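Side-chain contacts in protein STN1 (Saccharomyces cerevisiae, PDB 3KEY), which helps regulate telomere length and protect telomere ends, restraining the loading of telomerase through its interaction with CDC13: residues A[12-17]-A[25-30]; A[31-36]-A[62-67]; A[97-102]-A[140-145]; A[134-139]-A[157-162]. All coordinates share one frame; numbering follows the deposited sequence.

Contact 1. Residues A[12-17]-A[25-30]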
loop_
_atom_site.group_PDB
_atom_site.type_symbol
_atom_site.label_atom_id
_atom_site.label_comp_id
_atom_site.label_asym_id
_atom_site.label_seq_id
_atom_site.Cartn_x
_atom_site.Cartn_y
_atom_site.Cartn_z
ATOM N N LEU A 12 3.657 4.281 0.354
ATOM C CA LEU A 12 3.340 5.704 0.227
ATOM C C LEU A 12 4.436 6.489 -0.486
ATOM O O LEU A 12 4.156 7.473 -1.173
ATOM C CB LEU A 12 3.079 6.323 1.607
ATOM C CG LEU A 12 1.806 5.867 2.326
ATOM C CD1 LEU A 12 1.708 6.576 3.669
ATOM C CD2 LEU A 12 0.582 6.177 1.474
ATOM N N ILE A 13 5.683 6.067 -0.319
ATOM C CA ILE A 13 6.794 6.744 -0.979
ATOM C C ILE A 13 6.670 6.489 -2.483
ATOM O O ILE A 13 6.750 7.415 -3.298
ATOM C CB ILE A 13 8.146 6.209 -0.460
ATOM C CG1 ILE A 13 8.316 6.594 1.017
ATOM C CG2 ILE A 13 9.286 6.740 -1.319
ATOM C CD1 ILE A 13 9.585 6.069 1.667
ATOM N N LEU A 14 6.448 5.230 -2.845
ATOM C CA LEU A 14 6.305 4.858 -4.247
ATOM C C LEU A 14 5.139 5.599 -4.894
ATOM O O LEU A 14 5.251 6.089 -6.016
ATOM C CB LEU A 14 6.106 3.345 -4.368
ATOM C CG LEU A 14 7.329 2.546 -3.916
ATOM C CD1 LEU A 14 7.034 1.062 -3.924
ATOM C CD2 LEU A 14 8.490 2.861 -4.833
ATOM N N LEU A 15 4.028 5.699 -4.175
ATOM C CA LEU A 15 2.853 6.386 -4.696
ATOM C C LEU A 15 3.154 7.852 -5.022
ATOM O O LEU A 15 2.680 8.376 -6.030
ATOM C CB LEU A 15 1.706 6.307 -3.686
ATOM C CG LEU A 15 0.389 6.975 -4.100
ATOM C CD1 LEU A 15 -0.202 6.257 -5.307
ATOM C CD2 LEU A 15 -0.593 6.943 -2.935
ATOM N N GLY A 16 3.952 8.498 -4.173
ATOM C CA GLY A 16 4.293 9.897 -4.375
ATOM C C GLY A 16 5.329 10.216 -5.442
ATOM O O GLY A 16 5.435 11.367 -5.866
ATOM N N LEU A 17 6.095 9.223 -5.885
ATOM C CA LEU A 17 7.112 9.464 -6.908
ATOM C C LEU A 17 6.468 9.918 -8.211
ATOM O O LEU A 17 5.503 9.316 -8.677
ATOM C CB LEU A 17 7.927 8.194 -7.173
ATOM C CG LEU A 17 8.772 7.640 -6.027
ATOM C CD1 LEU A 17 9.547 6.418 -6.517
ATOM C CD2 LEU A 17 9.724 8.716 -5.527
ATOM N N SER A 25 17.898 0.069 -7.934
ATOM C CA SER A 25 19.018 0.878 -7.455
ATOM C C SER A 25 18.658 2.344 -7.232
ATOM O O SER A 25 19.130 2.959 -6.274
ATOM C CB SER A 25 20.221 0.766 -8.410
ATOM O OG SER A 25 19.922 1.265 -9.699
ATOM N N ASP A 26 17.828 2.913 -8.101
ATOM C CA ASP A 26 17.432 4.304 -7.916
ATOM C C ASP A 26 16.523 4.439 -6.707
ATOM O O ASP A 26 16.589 5.430 -5.978
ATOM C CB ASP A 26 16.713 4.849 -9.150
ATOM C CG ASP A 26 17.664 5.130 -10.303
ATOM O OD1 ASP A 26 18.889 5.195 -10.066
ATOM O OD2 ASP A 26 17.189 5.302 -11.443
ATOM N N LEU A 27 15.676 3.437 -6.490
ATOM C CA LEU A 27 14.749 3.459 -5.369
ATOM C C LEU A 27 15.493 3.413 -4.034
ATOM O O LEU A 27 15.182 4.164 -3.107
ATOM C CB LEU A 27 13.782 2.273 -5.459
ATOM C CG LEU A 27 12.746 2.153 -4.333
ATOM C CD1 LEU A 27 11.869 3.392 -4.314
ATOM C CD2 LEU A 27 11.901 0.894 -4.535
ATOM N N TYR A 28 16.481 2.529 -3.958
ATOM C CA TYR A 28 17.279 2.343 -2.753
ATOM C C TYR A 28 18.092 3.580 -2.371
ATOM O O TYR A 28 18.485 3.732 -1.216
ATOM C CB TYR A 28 18.212 1.153 -2.948
ATOM C CG TYR A 28 18.934 0.708 -1.699
ATOM C CD1 TYR A 28 20.231 1.146 -1.420
ATOM C CD2 TYR A 28 18.338 -0.186 -0.817
ATOM C CE1 TYR A 28 20.919 0.689 -0.288
ATOM C CE2 TYR A 28 19.011 -0.646 0.313
ATOM C CZ TYR A 28 20.300 -0.208 0.568
ATOM O OH TYR A 28 20.970 -0.693 1.661
ATOM N N LYS A 29 18.332 4.462 -3.338
ATOM C CA LYS A 29 19.099 5.680 -3.089
ATOM C C LYS A 29 18.268 6.825 -2.500
ATOM O O LYS A 29 18.826 7.833 -2.058
ATOM C CB LYS A 29 19.768 6.160 -4.385
ATOM C CG LYS A 29 20.838 5.221 -4.917
ATOM C CD LYS A 29 21.430 5.746 -6.215
ATOM C CE LYS A 29 22.455 4.775 -6.791
ATOM N NZ LYS A 29 22.972 5.233 -8.115
ATOM N N LEU A 30 16.947 6.683 -2.503
ATOM C CA LEU A 30 16.081 7.728 -1.961
ATOM C C LEU A 30 16.204 7.829 -0.446
ATOM O O LEU A 30 16.171 6.817 0.266
ATOM C CB LEU A 30 14.621 7.471 -2.352
ATOM C CG LEU A 30 14.320 7.562 -3.853
ATOM C CD1 LEU A 30 12.846 7.278 -4.109
ATOM C CD2 LEU A 30 14.684 8.951 -4.359
#

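Contact 2. Residues A[31-36]-A[62-67]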
loop_
_atom_site.group_PDB
_atom_site.type_symbol
_atom_site.label_atom_id
_atom_site.label_comp_id
_atom_site.label_asym_id
_atom_site.label_seq_id
_atom_site.Cartn_x
_atom_site.Cartn_y
_atom_site.Cartn_z
ATOM N N LYS A 31 16.348 9.059 0.040
ATOM C CA LYS A 31 16.494 9.318 1.472
ATOM C C LYS A 31 15.378 8.671 2.276
ATOM O O LYS A 31 15.636 7.929 3.226
ATOM C CB LYS A 31 16.521 10.827 1.746
ATOM C CG LYS A 31 16.814 11.179 3.199
ATOM C CD LYS A 31 16.931 12.684 3.414
ATOM C CE LYS A 31 17.347 12.994 4.852
ATOM N NZ LYS A 31 17.520 14.457 5.113
ATOM N N GLU A 32 14.137 8.954 1.890
ATOM C CA GLU A 32 12.976 8.394 2.569
ATOM C C GLU A 32 13.034 6.869 2.629
ATOM O O GLU A 32 12.649 6.267 3.635
ATOM C CB GLU A 32 11.685 8.832 1.870
ATOM C CG GLU A 32 11.078 10.113 2.424
ATOM C CD GLU A 32 9.737 10.445 1.784
ATOM O OE1 GLU A 32 9.721 10.819 0.590
ATOM O OE2 GLU A 32 8.696 10.324 2.472
ATOM N N VAL A 33 13.512 6.246 1.556
ATOM C CA VAL A 33 13.608 4.791 1.518
ATOM C C VAL A 33 14.672 4.290 2.499
ATOM O O VAL A 33 14.449 3.316 3.217
ATOM C CB VAL A 33 13.935 4.278 0.088
ATOM C CG1 VAL A 33 14.131 2.768 0.101
ATOM C CG2 VAL A 33 12.798 4.644 -0.863
ATOM N N ARG A 34 15.824 4.954 2.538
ATOM C CA ARG A 34 16.880 4.545 3.462
ATOM C C ARG A 34 16.395 4.579 4.919
ATOM O O ARG A 34 16.749 3.707 5.711
ATOM C CB ARG A 34 18.123 5.437 3.304
ATOM C CG ARG A 34 18.892 5.238 1.998
ATOM C CD ARG A 34 19.124 3.752 1.703
ATOM N NE ARG A 34 19.828 3.044 2.775
ATOM C CZ ARG A 34 21.130 3.158 3.028
ATOM N NH1 ARG A 34 21.889 3.954 2.283
ATOM N NH2 ARG A 34 21.676 2.473 4.027
ATOM N N SER A 35 15.575 5.569 5.267
ATOM C CA SER A 35 15.049 5.686 6.634
ATOM C C SER A 35 14.249 4.444 7.004
ATOM O O SER A 35 14.455 3.855 8.062
ATOM C CB SER A 35 14.145 6.911 6.762
ATOM O OG SER A 35 14.822 8.082 6.344
ATOM N N VAL A 36 13.330 4.064 6.123
ATOM C CA VAL A 36 12.500 2.884 6.331
ATOM C C VAL A 36 13.378 1.631 6.417
ATOM O O VAL A 36 13.195 0.790 7.301
ATOM C CB VAL A 36 11.480 2.700 5.163
ATOM C CG1 VAL A 36 10.705 1.408 5.340
ATOM C CG2 VAL A 36 10.522 3.879 5.118
ATOM N N GLU A 62 18.929 -6.717 2.855
ATOM C CA GLU A 62 17.960 -7.790 3.054
ATOM C C GLU A 62 16.597 -7.192 3.444
ATOM O O GLU A 62 15.543 -7.706 3.053
ATOM C CB GLU A 62 18.452 -8.744 4.145
ATOM C CG GLU A 62 17.440 -9.789 4.571
ATOM C CD GLU A 62 18.014 -10.797 5.564
ATOM O OE1 GLU A 62 17.222 -11.572 6.143
ATOM O OE2 GLU A 62 19.253 -10.820 5.759
ATOM N N ALA A 63 16.625 -6.101 4.208
ATOM C CA ALA A 63 15.392 -5.440 4.633
ATOM C C ALA A 63 14.689 -4.837 3.423
ATOM O O ALA A 63 13.473 -4.959 3.272
ATOM C CB ALA A 63 15.698 -4.338 5.657
ATOM N N PHE A 64 15.472 -4.175 2.575
ATOM C CA PHE A 64 14.961 -3.532 1.376
ATOM C C PHE A 64 14.317 -4.561 0.447
ATOM O O PHE A 64 13.248 -4.323 -0.107
ATOM C CB PHE A 64 16.105 -2.819 0.662
ATOM C CG PHE A 64 15.718 -2.209 -0.651
ATOM C CD1 PHE A 64 14.788 -1.179 -0.710
ATOM C CD2 PHE A 64 16.305 -2.653 -1.832
ATOM C CE1 PHE A 64 14.450 -0.597 -1.926
ATOM C CE2 PHE A 64 15.971 -2.074 -3.057
ATOM C CZ PHE A 64 15.040 -1.042 -3.100
ATOM N N ARG A 65 14.975 -5.705 0.288
ATOM C CA ARG A 65 14.457 -6.765 -0.562
ATOM C C ARG A 65 13.158 -7.324 0.009
ATOM O O ARG A 65 12.231 -7.637 -0.739
ATOM C CB ARG A 65 15.483 -7.888 -0.682
ATOM C CG ARG A 65 14.991 -9.107 -1.459
ATOM C CD ARG A 65 15.345 -10.390 -0.715
ATOM N NE ARG A 65 16.773 -10.452 -0.398
ATOM C CZ ARG A 65 17.296 -11.193 0.577
ATOM N NH1 ARG A 65 16.509 -11.946 1.341
ATOM N NH2 ARG A 65 18.606 -11.168 0.801
ATOM N N ASP A 66 13.094 -7.459 1.332
ATOM C CA ASP A 66 11.892 -7.983 1.974
ATOM C C ASP A 66 10.715 -7.037 1.746
ATOM O O ASP A 66 9.610 -7.474 1.420
ATOM C CB ASP A 66 12.110 -8.179 3.483
ATOM C CG ASP A 66 13.056 -9.331 3.796
ATOM O OD1 ASP A 66 13.349 -9.550 4.993
ATOM O OD2 ASP A 66 13.506 -10.022 2.852
ATOM N N LEU A 67 10.955 -5.743 1.913
ATOM C CA LEU A 67 9.904 -4.755 1.709
ATOM C C LEU A 67 9.395 -4.748 0.267
ATOM O O LEU A 67 8.188 -4.825 0.045
ATOM C CB LEU A 67 10.400 -3.358 2.090
ATOM C CG LEU A 67 10.676 -3.178 3.583
ATOM C CD1 LEU A 67 11.336 -1.832 3.824
ATOM C CD2 LEU A 67 9.364 -3.301 4.372
#

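Contact 3. Residues A[97-102]-A[140-145]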
loop_
_atom_site.group_PDB
_atom_site.type_symbol
_atom_site.label_atom_id
_atom_site.label_comp_id
_atom_site.label_asym_id
_atom_site.label_seq_id
_atom_site.Cartn_x
_atom_site.Cartn_y
_atom_site.Cartn_z
ATOM N N GLU A 97 -6.212 5.390 -7.461
ATOM C CA GLU A 97 -7.228 6.160 -8.168
ATOM C C GLU A 97 -8.559 5.436 -8.013
ATOM O O GLU A 97 -9.570 6.042 -7.653
ATOM C CB GLU A 97 -6.879 6.295 -9.651
ATOM C CG GLU A 97 -6.152 7.585 -10.005
ATOM C CD GLU A 97 -5.822 7.689 -11.488
ATOM O OE1 GLU A 97 -6.712 7.403 -12.325
ATOM O OE2 GLU A 97 -4.674 8.066 -11.810
ATOM N N TYR A 98 -8.547 4.128 -8.277
ATOM C CA TYR A 98 -9.747 3.309 -8.152
ATOM C C TYR A 98 -10.392 3.443 -6.755
ATOM O O TYR A 98 -11.601 3.670 -6.638
ATOM C CB TYR A 98 -9.385 1.851 -8.439
ATOM C CG TYR A 98 -10.531 0.869 -8.330
ATOM C CD1 TYR A 98 -10.942 0.374 -7.089
ATOM C CD2 TYR A 98 -11.187 0.411 -9.475
ATOM C CE1 TYR A 98 -11.977 -0.561 -6.993
ATOM C CE2 TYR A 98 -12.221 -0.522 -9.394
ATOM C CZ TYR A 98 -12.609 -1.007 -8.153
ATOM O OH TYR A 98 -13.612 -1.952 -8.077
ATOM N N ALA A 99 -9.589 3.302 -5.702
ATOM C CA ALA A 99 -10.102 3.415 -4.340
ATOM C C ALA A 99 -10.669 4.814 -4.057
ATOM O O ALA A 99 -11.753 4.945 -3.495
ATOM C CB ALA A 99 -9.000 3.080 -3.337
ATOM N N GLU A 100 -9.932 5.854 -4.442
ATOM C CA GLU A 100 -10.389 7.231 -4.228
ATOM C C GLU A 100 -11.756 7.484 -4.878
ATOM O O GLU A 100 -12.634 8.102 -4.274
ATOM C CB GLU A 100 -9.382 8.223 -4.808
ATOM C CG GLU A 100 -8.140 8.443 -3.973
ATOM C CD GLU A 100 -6.946 8.820 -4.833
ATOM O OE1 GLU A 100 -7.151 9.489 -5.871
ATOM O OE2 GLU A 100 -5.806 8.453 -4.472
ATOM N N LYS A 101 -11.924 7.015 -6.110
ATOM C CA LYS A 101 -13.184 7.190 -6.827
ATOM C C LYS A 101 -14.311 6.409 -6.164
ATOM O O LYS A 101 -15.426 6.915 -6.024
ATOM C CB LYS A 101 -13.046 6.732 -8.283
ATOM C CG LYS A 101 -12.194 7.654 -9.149
ATOM C CD LYS A 101 -11.969 7.043 -10.533
ATOM C CE LYS A 101 -11.090 7.928 -11.415
ATOM N NZ LYS A 101 -10.724 7.233 -12.692
ATOM N N ARG A 102 -14.024 5.169 -5.765
ATOM C CA ARG A 102 -15.034 4.339 -5.119
ATOM C C ARG A 102 -15.513 4.998 -3.829
ATOM O O ARG A 102 -16.713 5.133 -3.602
ATOM C CB ARG A 102 -14.473 2.946 -4.813
ATOM C CG ARG A 102 -15.411 2.058 -3.993
ATOM C CD ARG A 102 -16.784 1.997 -4.628
ATOM N NE ARG A 102 -16.689 1.566 -6.018
ATOM C CZ ARG A 102 -16.829 0.309 -6.428
ATOM N NH1 ARG A 102 -17.086 -0.664 -5.558
ATOM N NH2 ARG A 102 -16.688 0.024 -7.716
ATOM N N LYS A 140 -7.352 1.566 3.246
ATOM C CA LYS A 140 -7.075 2.148 4.559
ATOM C C LYS A 140 -6.399 3.519 4.402
ATOM O O LYS A 140 -6.792 4.496 5.050
ATOM C CB LYS A 140 -6.181 1.221 5.393
ATOM C CG LYS A 140 -6.932 0.074 6.066
ATOM C CD LYS A 140 -6.010 -0.802 6.914
ATOM C CE LYS A 140 -6.811 -1.842 7.706
ATOM N NZ LYS A 140 -5.913 -2.733 8.509
ATOM N N GLU A 141 -5.384 3.588 3.543
ATOM C CA GLU A 141 -4.675 4.842 3.304
ATOM C C GLU A 141 -5.585 5.927 2.713
ATOM O O GLU A 141 -5.534 7.084 3.131
ATOM C CB GLU A 141 -3.490 4.618 2.367
ATOM C CG GLU A 141 -2.155 4.685 3.058
ATOM C CD GLU A 141 -2.069 5.854 4.035
ATOM O OE1 GLU A 141 -2.225 7.036 3.624
ATOM O OE2 GLU A 141 -1.849 5.581 5.222
ATOM N N CYS A 142 -6.401 5.561 1.731
ATOM C CA CYS A 142 -7.314 6.527 1.130
ATOM C C CYS A 142 -8.339 7.006 2.153
ATOM O O CYS A 142 -8.617 8.200 2.246
ATOM C CB CYS A 142 -8.033 5.913 -0.067
ATOM S SG CYS A 142 -6.934 5.581 -1.444
ATOM N N LEU A 143 -8.897 6.079 2.924
ATOM C CA LEU A 143 -9.891 6.446 3.929
ATOM C C LEU A 143 -9.273 7.353 4.985
ATOM O O LEU A 143 -9.911 8.294 5.459
ATOM C CB LEU A 143 -10.494 5.184 4.566
ATOM C CG LEU A 143 -11.477 4.459 3.632
ATOM C CD1 LEU A 143 -11.808 3.060 4.136
ATOM C CD2 LEU A 143 -12.752 5.305 3.517
ATOM N N LYS A 144 -8.022 7.077 5.337
ATOM C CA LYS A 144 -7.303 7.880 6.323
ATOM C C LYS A 144 -7.199 9.319 5.790
ATOM O O LYS A 144 -7.464 10.286 6.511
ATOM C CB LYS A 144 -5.914 7.273 6.547
ATOM C CG LYS A 144 -5.058 7.913 7.629
ATOM C CD LYS A 144 -3.784 7.072 7.865
ATOM C CE LYS A 144 -2.831 7.741 8.860
ATOM N NZ LYS A 144 -1.639 6.899 9.216
ATOM N N ARG A 145 -6.840 9.453 4.516
ATOM C CA ARG A 145 -6.720 10.774 3.895
ATOM C C ARG A 145 -8.073 11.460 3.754
ATOM O O ARG A 145 -8.184 12.667 3.955
ATOM C CB ARG A 145 -6.086 10.668 2.506
ATOM C CG ARG A 145 -4.672 10.148 2.516
ATOM C CD ARG A 145 -4.133 10.007 1.100
ATOM N NE ARG A 145 -2.714 9.670 1.106
ATOM C CZ ARG A 145 -1.962 9.599 0.018
ATOM N NH1 ARG A 145 -2.494 9.839 -1.174
ATOM N NH2 ARG A 145 -0.673 9.309 0.124
#

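Contact 4. Residues A[134-139]-A[157-162]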
loop_
_atom_site.group_PDB
_atom_site.type_symbol
_atom_site.label_atom_id
_atom_site.label_comp_id
_atom_site.label_asym_id
_atom_site.label_seq_id
_atom_site.Cartn_x
_atom_site.Cartn_y
_atom_site.Cartn_z
ATOM N N GLY A 134 -3.668 -6.499 -0.173
ATOM C CA GLY A 134 -3.162 -5.334 -0.874
ATOM C C GLY A 134 -4.252 -4.283 -1.015
ATOM O O GLY A 134 -4.016 -3.104 -0.768
ATOM N N ILE A 135 -5.449 -4.711 -1.409
ATOM C CA ILE A 135 -6.572 -3.796 -1.575
ATOM C C ILE A 135 -6.953 -3.168 -0.238
ATOM O O ILE A 135 -7.313 -1.993 -0.179
ATOM C CB ILE A 135 -7.796 -4.515 -2.177
ATOM C CG1 ILE A 135 -7.522 -4.845 -3.640
ATOM C CG2 ILE A 135 -9.017 -3.624 -2.108
ATOM C CD1 ILE A 135 -8.624 -5.629 -4.304
ATOM N N VAL A 136 -6.874 -3.954 0.832
ATOM C CA VAL A 136 -7.176 -3.436 2.159
ATOM C C VAL A 136 -6.228 -2.285 2.507
ATOM O O VAL A 136 -6.662 -1.242 2.979
ATOM C CB VAL A 136 -7.041 -4.538 3.246
ATOM C CG1 VAL A 136 -7.051 -3.913 4.639
ATOM C CG2 VAL A 136 -8.180 -5.543 3.108
ATOM N N ASP A 137 -4.931 -2.457 2.272
ATOM C CA ASP A 137 -4.011 -1.381 2.617
ATOM C C ASP A 137 -4.219 -0.139 1.760
ATOM O O ASP A 137 -4.047 0.976 2.239
ATOM C CB ASP A 137 -2.554 -1.861 2.566
ATOM C CG ASP A 137 -2.238 -2.861 3.681
ATOM O OD1 ASP A 137 -2.946 -2.830 4.714
ATOM O OD2 ASP A 137 -1.293 -3.668 3.538
ATOM N N VAL A 138 -4.608 -0.313 0.502
ATOM C CA VAL A 138 -4.840 0.859 -0.331
ATOM C C VAL A 138 -6.058 1.633 0.198
ATOM O O VAL A 138 -6.002 2.858 0.361
ATOM C CB VAL A 138 -5.055 0.472 -1.819
ATOM C CG1 VAL A 138 -5.471 1.706 -2.631
ATOM C CG2 VAL A 138 -3.758 -0.106 -2.384
ATOM N N PHE A 139 -7.142 0.921 0.490
ATOM C CA PHE A 139 -8.343 1.578 1.002
ATOM C C PHE A 139 -8.128 2.216 2.376
ATOM O O PHE A 139 -8.650 3.301 2.637
ATOM C CB PHE A 139 -9.538 0.608 1.027
ATOM C CG PHE A 139 -10.273 0.527 -0.295
ATOM C CD1 PHE A 139 -9.820 -0.309 -1.311
ATOM C CD2 PHE A 139 -11.380 1.341 -0.540
ATOM C CE1 PHE A 139 -10.457 -0.336 -2.557
ATOM C CE2 PHE A 139 -12.027 1.327 -1.778
ATOM C CZ PHE A 139 -11.564 0.486 -2.792
ATOM N N TRP A 157 -14.578 5.194 9.884
ATOM C CA TRP A 157 -14.588 4.151 8.861
ATOM C C TRP A 157 -13.991 2.855 9.395
ATOM O O TRP A 157 -13.190 2.874 10.323
ATOM C CB TRP A 157 -13.794 4.581 7.614
ATOM C CG TRP A 157 -12.334 4.854 7.862
ATOM C CD1 TRP A 157 -11.759 6.068 8.124
ATOM C CD2 TRP A 157 -11.273 3.888 7.910
ATOM N NE1 TRP A 157 -10.407 5.916 8.333
ATOM C CE2 TRP A 157 -10.082 4.593 8.208
ATOM C CE3 TRP A 157 -11.214 2.496 7.731
ATOM C CZ2 TRP A 157 -8.838 3.946 8.336
ATOM C CZ3 TRP A 157 -9.981 1.853 7.859
ATOM C CH2 TRP A 157 -8.808 2.584 8.158
ATOM N N TRP A 158 -14.398 1.736 8.807
ATOM C CA TRP A 158 -13.883 0.420 9.176
ATOM C C TRP A 158 -13.872 -0.428 7.906
ATOM O O TRP A 158 -14.661 -0.194 6.986
ATOM C CB TRP A 158 -14.793 -0.282 10.193
ATOM C CG TRP A 158 -14.996 0.440 11.490
ATOM C CD1 TRP A 158 -14.360 0.197 12.677
ATOM C CD2 TRP A 158 -15.933 1.493 11.741
ATOM N NE1 TRP A 158 -14.851 1.034 13.658
ATOM C CE2 TRP A 158 -15.818 1.840 13.110
ATOM C CE3 TRP A 158 -16.860 2.180 10.943
ATOM C CZ2 TRP A 158 -16.599 2.841 13.700
ATOM C CZ3 TRP A 158 -17.641 3.180 11.530
ATOM C CH2 TRP A 158 -17.502 3.499 12.901
ATOM N N ILE A 159 -12.981 -1.410 7.863
ATOM C CA ILE A 159 -12.917 -2.318 6.734
ATOM C C ILE A 159 -12.990 -3.745 7.268
ATOM O O ILE A 159 -12.183 -4.132 8.115
ATOM C CB ILE A 159 -11.611 -2.149 5.927
ATOM C CG1 ILE A 159 -11.556 -0.747 5.313
ATOM C CG2 ILE A 159 -11.529 -3.227 4.834
ATOM C CD1 ILE A 159 -10.316 -0.507 4.451
ATOM N N ASP A 160 -13.974 -4.507 6.791
ATOM C CA ASP A 160 -14.144 -5.908 7.182
ATOM C C ASP A 160 -13.766 -6.812 6.017
ATOM O O ASP A 160 -13.796 -6.393 4.861
ATOM C CB ASP A 160 -15.600 -6.220 7.542
ATOM C CG ASP A 160 -15.977 -5.752 8.929
ATOM O OD1 ASP A 160 -15.079 -5.362 9.697
ATOM O OD2 ASP A 160 -17.179 -5.787 9.252
ATOM N N LEU A 161 -13.415 -8.056 6.321
ATOM C CA LEU A 161 -13.090 -9.012 5.272
ATOM C C LEU A 161 -14.356 -9.816 5.004
ATOM O O LEU A 161 -15.039 -10.232 5.943
ATOM C CB LEU A 161 -11.965 -9.952 5.707
ATOM C CG LEU A 161 -10.568 -9.356 5.874
ATOM C CD1 LEU A 161 -9.575 -10.484 6.125
ATOM C CD2 LEU A 161 -10.176 -8.581 4.629
ATOM N N ASP A 162 -14.676 -10.026 3.730
ATOM C CA ASP A 162 -15.869 -10.780 3.373
ATOM C C ASP A 162 -15.540 -12.220 3.000
ATOM O O ASP A 162 -16.423 -12.980 2.602
ATOM C CB ASP A 162 -16.606 -10.099 2.215
ATOM C CG ASP A 162 -17.044 -8.691 2.557
ATOM O OD1 ASP A 162 -17.132 -8.367 3.759
ATOM O OD2 ASP A 162 -17.309 -7.904 1.620
#

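Contact 1. Residues A[12-17]-A[25-30]
L14 and L27 meet at their methyl ends: L14 CD2 lies 3.5 Å from L27 CD1, tighter than usual for two carbons, and 3.9 Å from L27 CD2, so one methyl of L14 faces the fork of L27. The two side chains cross at about a right angle. A second pair is built differently. L17 and L30 reach toward each other tip to tip, with L17 CD2 3.7 Å from L30 CD1. L17 CD1 also lies 4.2 Å from L30 CD1 and, more loosely, 4.4 Å from L27 CD1. No hydrogen bond spans the two segments; methyl groups alone join them.

The first torsions of the central pair differ: L27 has CG anti to its own N (chi1 179°), L14 beside it (chi1 -65°). The nearest CA atoms, those of L14 and L27, are 8.6 Å apart. Both outer leucines sit where a helix stops or starts: L17 is the first residue to leave helical geometry after helix 6-16, and L30 is the N-cap residue of helix 31-47. The contact thus ties helix 6-16 to the short helix 24-28, with strand 21-23 in the connection between them, in the first of the two winged helix-turn-helix domains in this C-terminal part of Stn1.

Further out, L27 also packs on V33 of helix 31-47 and on F64 of helix 56-73, while L14 touches L71 and L92. Just past the end of helix 6-16, K93 NZ hydrogen-bonds to L17 O.

Contact 2. Residues A[31-36]-A[62-67]
Helices 31-47 and 56-73 come together here with V33 and F64 as the nearest backbone pair, their CA atoms 8.4 Å apart, and two side-chain pairs bridge the gap. V33 CG1 comes at the F64 ring on a slant, 3.9 Å from CE1 and 4.1 Å from CD1. That methyl is the branch anti to the backbone N of V33 (chi1 176°), and F64 extends its ring in the same sense, with CG anti to N at chi1 175°. One turn on, V36 CG1 sits 3.6 Å from L67 CD1, the two side chains slanting across each other.

Both helices belong to the first winged helix-turn-helix domain of the Stn1 C-terminal region. Around the pair, F64 makes an edge-to-face contact with the Y28 ring, and L67 continues onto A6 and L10 of helix 6-16. Charge is kept to the flank, where R34 NH2 forms a salt bridge with E60 OE2, also on helix 56-73.

All four touching residues are apolar and no hydrogen bond crosses between the segments. What joins them is dispersion and the burial of hydrocarbon, so the fit of the side chains, not directed bonds, probably decides how the helices sit.

Contact 3. Residues A[97-102]-A[140-145]
C142 turns its thiol toward helix 90-108 and meets A99 and E100 there. This is a helix-helix contact of the second winged helix-turn-helix domain, between its first helix and helix 132-149, and the backbones run close, with the CA atoms of E100 and C142 only 6.2 Å apart.

From the CA of C142 the CB already points at the opposite helix. The next bond sets SG beside the backbone N, anti to the carbonyl carbon (chi1 -68°), and this places the sulfur against two neighbouring residues at once: A99 CB at 3.8 Å and E100 CG at 4.0 Å. The A99 methyl meets the sulfur directly, while E100 offers the aliphatic part of its side chain. F96 and I103 of helix 90-108 also touch C142, so the buried thiol lies among largely apolar neighbours.

Beyond CG the E100 chain runs on extended, passing alongside the sulfur to put its carboxylate on the side where R145 lies. R145 comes from the other helix; it also forms a long salt bridge with E141, its NE 3.7 Å from E141 OE1. Opposite charges should attract weakly across the helices, but the groups do not touch: E100 OE2 and R145 NH1 remain 4.9 Å apart.

Contact 4. Residues A[134-139]-A[157-162]
V136 turns one methyl toward L161 and I159, on the face of helix 132-149 that packs against strand 154-161 in the second winged helix-turn-helix domain. Over 134-139 and 157-161 the helix and strand axes run antiparallel (175°), 10.0 Å apart at closest approach. I159 spans two turns of the helix, touching V136 and F139, while L161 meets V136.

V136 and L161 cross at about a right angle, V136 CG2 resting 3.9 Å from L161 CD2. The same CG2 lies more loosely by I159, whose CB points at the helix, 4.4 Å from I159 CG2. I159 therefore works with both branches: CG2 faces V136, while the longer arm, with CG1 beside the backbone N (chi1 -64°) and the chain then extended, carries CD1 down to the next helical turn.

F139 receives that arm at its base rather than on its ring. Its ring leads away from the strand to pack on A99 and I103 of helix 90-108, so this one residue joins the strand side of helix 132-149 to its helical neighbour. Beside strand 154-161 in the antiparallel sheet lies strand 173-180, to which W158 and D160 are joined by backbone hydrogen bonds with H177 and L175. At the junction, I159 CD1 is 3.7 Å from F139 CB and 4.0 Å from V136 O.

The four contacts fall into two pairs, one in each winged helix-turn-helix domain. Contacts 1 and 2 have centres 10 Å apart and adjoin directly: L27 O lies 3.3 Å from V33 CG2, and Y28 CD2 is 3.3 Å from F64 CG. Contacts 3 and 4, also 10 Å apart between centres, both use helix 132-149, and F139 CZ comes within 3.6 Å of A99 CA. The domains touch, among other places, between contacts 1 and 3, whose centres are 20 Å apart, where L12 CD2 packs 3.5 Å from E141 CG. Contacts 2 and 4 lie on opposite sides of the chain's centre, their nearest atoms about 10 Å apart.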